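Side-chain contacts in IscA (Thermosynechococcus elongatus, PDB 1X0G), which binds a [2Fe-2S] cluster and probably serves as a scaffold for iron-sulfur cluster biosynthesis: residues I30-S35 with M105-S110; L77-I82 with G88-H93. One frame throughout, in Å; residues are numbered along the deposited sequence.

Contact 1: I30-S35 with M105-S110. With NA (sodium ion), chain G.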
# COMPACT_ATOMS: atom_id res chain seq x y z
N ILE C 30 11.49 16.19 4.80
CA ILE C 30 11.37 14.77 5.06
C ILE C 30 9.89 14.33 5.14
O ILE C 30 8.98 15.03 5.71
CB ILE C 30 12.03 14.41 6.35
CG1 ILE C 30 13.43 14.91 6.36
CG2 ILE C 30 12.26 12.88 6.48
CD1 ILE C 30 14.09 14.44 7.65
N GLN C 31 9.64 13.21 4.49
CA GLN C 31 8.31 12.60 4.56
C GLN C 31 8.54 11.09 4.39
O GLN C 31 9.73 10.70 4.25
CB GLN C 31 7.38 13.23 3.55
CG GLN C 31 7.43 12.69 2.18
CD GLN C 31 6.47 13.40 1.26
OE1 GLN C 31 5.61 14.16 1.71
NE2 GLN C 31 6.62 13.19 -0.04
N VAL C 32 7.48 10.26 4.41
CA VAL C 32 7.61 8.83 4.13
C VAL C 32 6.78 8.43 2.96
O VAL C 32 5.95 9.16 2.54
CB VAL C 32 7.08 7.96 5.31
CG1 VAL C 32 7.82 8.24 6.52
CG2 VAL C 32 5.60 8.19 5.54
N GLN C 33 6.93 7.21 2.48
CA GLN C 33 6.20 6.75 1.31
C GLN C 33 6.04 5.26 1.53
O GLN C 33 6.96 4.67 2.00
CB GLN C 33 7.16 6.83 0.21
CG GLN C 33 6.64 7.38 -1.02
CD GLN C 33 7.24 6.57 -2.23
OE1 GLN C 33 8.50 6.33 -2.27
NE2 GLN C 33 6.34 6.13 -3.22
N PRO C 34 4.91 4.65 1.22
CA PRO C 34 4.77 3.22 1.43
C PRO C 34 5.92 2.50 0.78
O PRO C 34 6.43 2.99 -0.20
CB PRO C 34 3.54 2.86 0.62
CG PRO C 34 2.74 4.13 0.56
CD PRO C 34 3.70 5.26 0.65
N SER C 35 6.32 1.33 1.28
CA SER C 35 7.56 0.72 0.89
C SER C 35 7.40 -0.78 0.60
O SER C 35 6.57 -1.47 1.16
CB SER C 35 8.57 0.93 1.97
OG SER C 35 9.76 0.24 1.62
N MET C 105 17.00 2.03 4.12
CA MET C 105 16.14 3.07 3.58
C MET C 105 14.72 2.98 4.13
O MET C 105 13.98 3.95 4.17
CB MET C 105 16.14 3.08 2.04
CG MET C 105 17.55 3.39 1.34
SD MET C 105 18.39 4.86 2.06
CE MET C 105 19.56 4.25 3.31
N ALA C 106 14.34 1.78 4.55
CA ALA C 106 12.99 1.47 4.87
C ALA C 106 12.84 1.01 6.33
O ALA C 106 13.72 0.30 6.86
CB ALA C 106 12.55 0.34 3.92
N PHE C 107 11.72 1.31 6.95
CA PHE C 107 11.44 0.72 8.25
C PHE C 107 10.01 0.28 8.47
O PHE C 107 9.12 0.81 7.84
CB PHE C 107 11.75 1.70 9.29
CG PHE C 107 10.91 2.90 9.22
CD1 PHE C 107 9.90 3.10 10.14
CD2 PHE C 107 11.14 3.86 8.27
CE1 PHE C 107 9.14 4.26 10.14
CE2 PHE C 107 10.38 4.96 8.22
CZ PHE C 107 9.38 5.20 9.18
N ARG C 108 9.77 -0.70 9.36
CA ARG C 108 8.35 -1.01 9.79
C ARG C 108 8.06 -0.35 11.11
O ARG C 108 9.00 -0.00 11.80
CB ARG C 108 7.95 -2.51 9.77
CG ARG C 108 9.05 -3.57 9.59
CD ARG C 108 8.48 -4.92 9.25
NE ARG C 108 8.55 -5.24 7.82
CZ ARG C 108 8.79 -6.47 7.30
NH1 ARG C 108 8.98 -7.54 8.09
NH2 ARG C 108 8.87 -6.63 5.97
N VAL C 109 6.79 -0.09 11.42
CA VAL C 109 6.43 0.32 12.82
C VAL C 109 5.62 -0.74 13.57
O VAL C 109 5.16 -1.73 12.96
CB VAL C 109 5.70 1.64 12.91
CG1 VAL C 109 6.69 2.77 12.87
CG2 VAL C 109 4.71 1.75 11.77
N SER C 110 5.41 -0.56 14.86
CA SER C 110 4.82 -1.66 15.63
C SER C 110 3.35 -1.87 15.27
O SER C 110 2.66 -0.92 14.97
CB SER C 110 4.95 -1.38 17.11
OG SER C 110 4.29 -0.16 17.40
NA NA G . 6.04 -3.72 2.09
O HOH W 1 5.51 -4.75 0.29
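Two sparse side-chain contacts, both buried, join the end of strand 27-34 and Ser-35 just after it to strand 106-108. The two strands belong to one mixed sheet but are not neighbours in it, because strand 40-46 runs between them. No hydrogen bond links the segments directly. One contact is apolar: CG1 of Val-32 meets the edge of the Phe-107 ring, near its plane, with CZ as the closest ring atom at 4.3 Å. The CB of Phe-107 points away from segment 30-35. With CG beside both the backbone N and the carbonyl carbon (chi1 63°), the ring turns back toward Val-32. Leu-73 and Leu-74 of helix 71-74 also pack on Val-32.

The other contact lies at the cluster end. CB of Ala-106 sits 3.6 Å from OG of Ser-35, a hydroxyl hydrogen-bonded to the carbonyl of Cys-37, two residues further on. The backbone O of Ser-35 binds the sodium ion at 2.5 Å, together with water 1, the carbonyls of Glu-36 and Gly-38, and that of Glu-36 from the second subunit. Ala-106 touches the [2Fe-2S] cluster and lies beside Cys-37 and Cys-101, so it forms part of the wall of the cluster pocket of this HesB/IscA protein.

Contact 2: L77-I82 with G88-H93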
# COMPACT_ATOMS: atom_id res chain seq x y z
N LEU C 77 13.72 11.28 14.76
CA LEU C 77 14.65 10.77 13.79
C LEU C 77 15.97 11.54 13.90
O LEU C 77 16.00 12.76 14.12
CB LEU C 77 14.08 11.02 12.41
CG LEU C 77 14.86 10.47 11.27
CD1 LEU C 77 14.65 8.97 11.34
CD2 LEU C 77 14.25 11.08 10.00
N ARG C 78 17.04 10.79 13.74
CA ARG C 78 18.34 11.34 13.51
C ARG C 78 18.82 10.76 12.19
O ARG C 78 18.68 9.54 11.90
CB ARG C 78 19.32 10.98 14.64
CG ARG C 78 18.83 11.39 16.04
CD ARG C 78 19.81 10.94 17.11
NE ARG C 78 20.24 9.56 16.91
CZ ARG C 78 21.36 9.19 16.28
NH1 ARG C 78 22.19 10.10 15.75
NH2 ARG C 78 21.66 7.89 16.15
N VAL C 79 19.42 11.65 11.41
CA VAL C 79 19.80 11.37 10.07
C VAL C 79 21.29 11.62 10.07
O VAL C 79 21.76 12.67 10.53
CB VAL C 79 19.11 12.39 9.10
CG1 VAL C 79 19.71 12.32 7.71
CG2 VAL C 79 17.59 12.19 9.04
N ASP C 80 22.04 10.66 9.51
CA ASP C 80 23.49 10.75 9.42
C ASP C 80 23.83 10.57 7.94
O ASP C 80 22.98 10.14 7.14
CB ASP C 80 23.99 9.57 10.19
CG ASP C 80 25.45 9.61 10.49
OD1 ASP C 80 26.13 10.67 10.43
OD2 ASP C 80 25.94 8.52 10.84
N TYR C 81 25.06 10.88 7.55
CA TYR C 81 25.48 10.52 6.22
C TYR C 81 26.80 9.75 6.30
O TYR C 81 27.70 10.24 6.92
CB TYR C 81 25.63 11.77 5.39
CG TYR C 81 26.02 11.48 3.95
CD1 TYR C 81 25.08 11.05 3.01
CD2 TYR C 81 27.34 11.66 3.52
CE1 TYR C 81 25.44 10.82 1.66
CE2 TYR C 81 27.70 11.40 2.17
CZ TYR C 81 26.71 10.98 1.27
OH TYR C 81 27.07 10.72 -0.00
N ILE C 82 26.91 8.57 5.67
CA ILE C 82 28.11 7.75 5.73
C ILE C 82 28.76 7.55 4.34
O ILE C 82 28.08 7.12 3.44
CB ILE C 82 27.76 6.42 6.45
CG1 ILE C 82 27.55 6.74 7.93
CG2 ILE C 82 28.89 5.32 6.31
CD1 ILE C 82 27.22 5.54 8.76
N GLY C 88 28.03 7.49 -1.00
CA GLY C 88 27.69 7.76 0.37
C GLY C 88 26.24 7.41 0.41
O GLY C 88 25.67 7.09 -0.59
N ALA C 89 25.64 7.48 1.59
CA ALA C 89 24.20 7.31 1.75
C ALA C 89 23.81 7.89 3.09
O ALA C 89 24.58 7.83 4.07
CB ALA C 89 23.81 5.88 1.66
N PHE C 90 22.63 8.48 3.14
CA PHE C 90 22.03 8.84 4.42
C PHE C 90 21.70 7.63 5.22
O PHE C 90 21.41 6.62 4.64
CB PHE C 90 20.77 9.65 4.18
CG PHE C 90 21.08 10.95 3.57
CD1 PHE C 90 20.97 11.12 2.19
CD2 PHE C 90 21.64 11.98 4.35
CE1 PHE C 90 21.36 12.32 1.61
CE2 PHE C 90 21.98 13.22 3.79
CZ PHE C 90 21.85 13.39 2.43
N ARG C 91 21.79 7.76 6.54
CA ARG C 91 21.42 6.71 7.47
C ARG C 91 20.42 7.31 8.32
O ARG C 91 20.51 8.48 8.61
CB ARG C 91 22.58 6.35 8.43
CG ARG C 91 23.54 5.35 7.94
CD ARG C 91 22.90 3.99 7.55
NE ARG C 91 24.00 3.13 7.11
CZ ARG C 91 24.56 3.18 5.90
NH1 ARG C 91 24.06 4.03 4.98
NH2 ARG C 91 25.62 2.40 5.61
N PHE C 92 19.51 6.49 8.82
CA PHE C 92 18.46 6.98 9.69
C PHE C 92 18.33 6.19 10.95
O PHE C 92 18.33 4.98 10.94
CB PHE C 92 17.17 6.78 8.97
CG PHE C 92 17.09 7.56 7.74
CD1 PHE C 92 17.52 7.02 6.54
CD2 PHE C 92 16.65 8.87 7.77
CE1 PHE C 92 17.45 7.77 5.36
CE2 PHE C 92 16.57 9.62 6.56
CZ PHE C 92 16.95 9.08 5.39
N HIS C 93 18.18 6.87 12.04
CA HIS C 93 17.99 6.16 13.25
C HIS C 93 16.66 6.72 13.73
O HIS C 93 16.55 7.91 14.03
CB HIS C 93 19.14 6.46 14.20
CG HIS C 93 20.49 6.16 13.61
ND1 HIS C 93 21.03 4.90 13.63
CD2 HIS C 93 21.40 6.96 13.00
CE1 HIS C 93 22.22 4.93 13.04
NE2 HIS C 93 22.46 6.17 12.64
O HOH W 2 26.63 4.88 3.55
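Tyr-81 and Phe-90 meet in a T-shaped stack. CD1 of Tyr-81 stands over the centre of the Phe-90 ring, 3.7 Å above its plane. The ring planes are 61° apart. Val-79 continues this apolar face. Its CG1 is anti to the backbone N (chi1 168°), which sends CG1 to CD2 of Phe-90 and CG2 to CD2 of Phe-92, the latter pair 3.7 Å apart. CD2 of Leu-77 touches the edge of the Phe-92 ring. Helix 6-15 and strand 40-46 pack on this face.

The segments form a beta hairpin. Arg-78 with His-93, Asp-80 with Arg-91 and Ile-82 with Ala-89 are hydrogen-bonded pairs. Val-79 with Phe-92 and Tyr-81 with Phe-90 are non-hydrogen-bonded pairs. Each hydrogen-bonded pair is joined by two N-H...O bonds, as between Arg-91 N and Asp-80 O (2.7 Å). Near the turn, the Tyr-81 hydroxyl bonds to the carbonyl of Gly-87.

The other face is more polar. Arg-78 bends at chi3 (-46°) and brings NH2 over one face of the His-93 ring, 3.3 Å from CG of His-93. Asp-80 and Arg-91 touch through their CB atoms, while OD1 of Asp-80 bonds to Thr-5. CD1 of Ile-82 packs on CG of Arg-91, 3.8 Å away. Water 2 donates to Ile-82 O at 2.7 Å and accepts a weak bond from Arg-91 NH1.

Overall arrangement
The centres of the two contacts are 14 Å apart. Along the chain, contact 2 is nested inside the loop closed by contact 1. They also touch in space: CE of Met-105 lies 3.3 Å from O of Phe-90, and CD1 of Ile-30 lies 4.1 Å from CD2 of Leu-77. Tyr-42 of strand 40-46 is shared, stacking with Phe-107 of contact 1 and Phe-92 of contact 2. Contact 1 is the closer to the [2Fe-2S] cluster. The side chain of Ala-106 is about 4 Å from the bound [2Fe-2S] cluster. The side chain of Phe-92 is about 10 Å from the bound [2Fe-2S] cluster. Both contacts also touch the third subunit, so each lies close to a subunit interface.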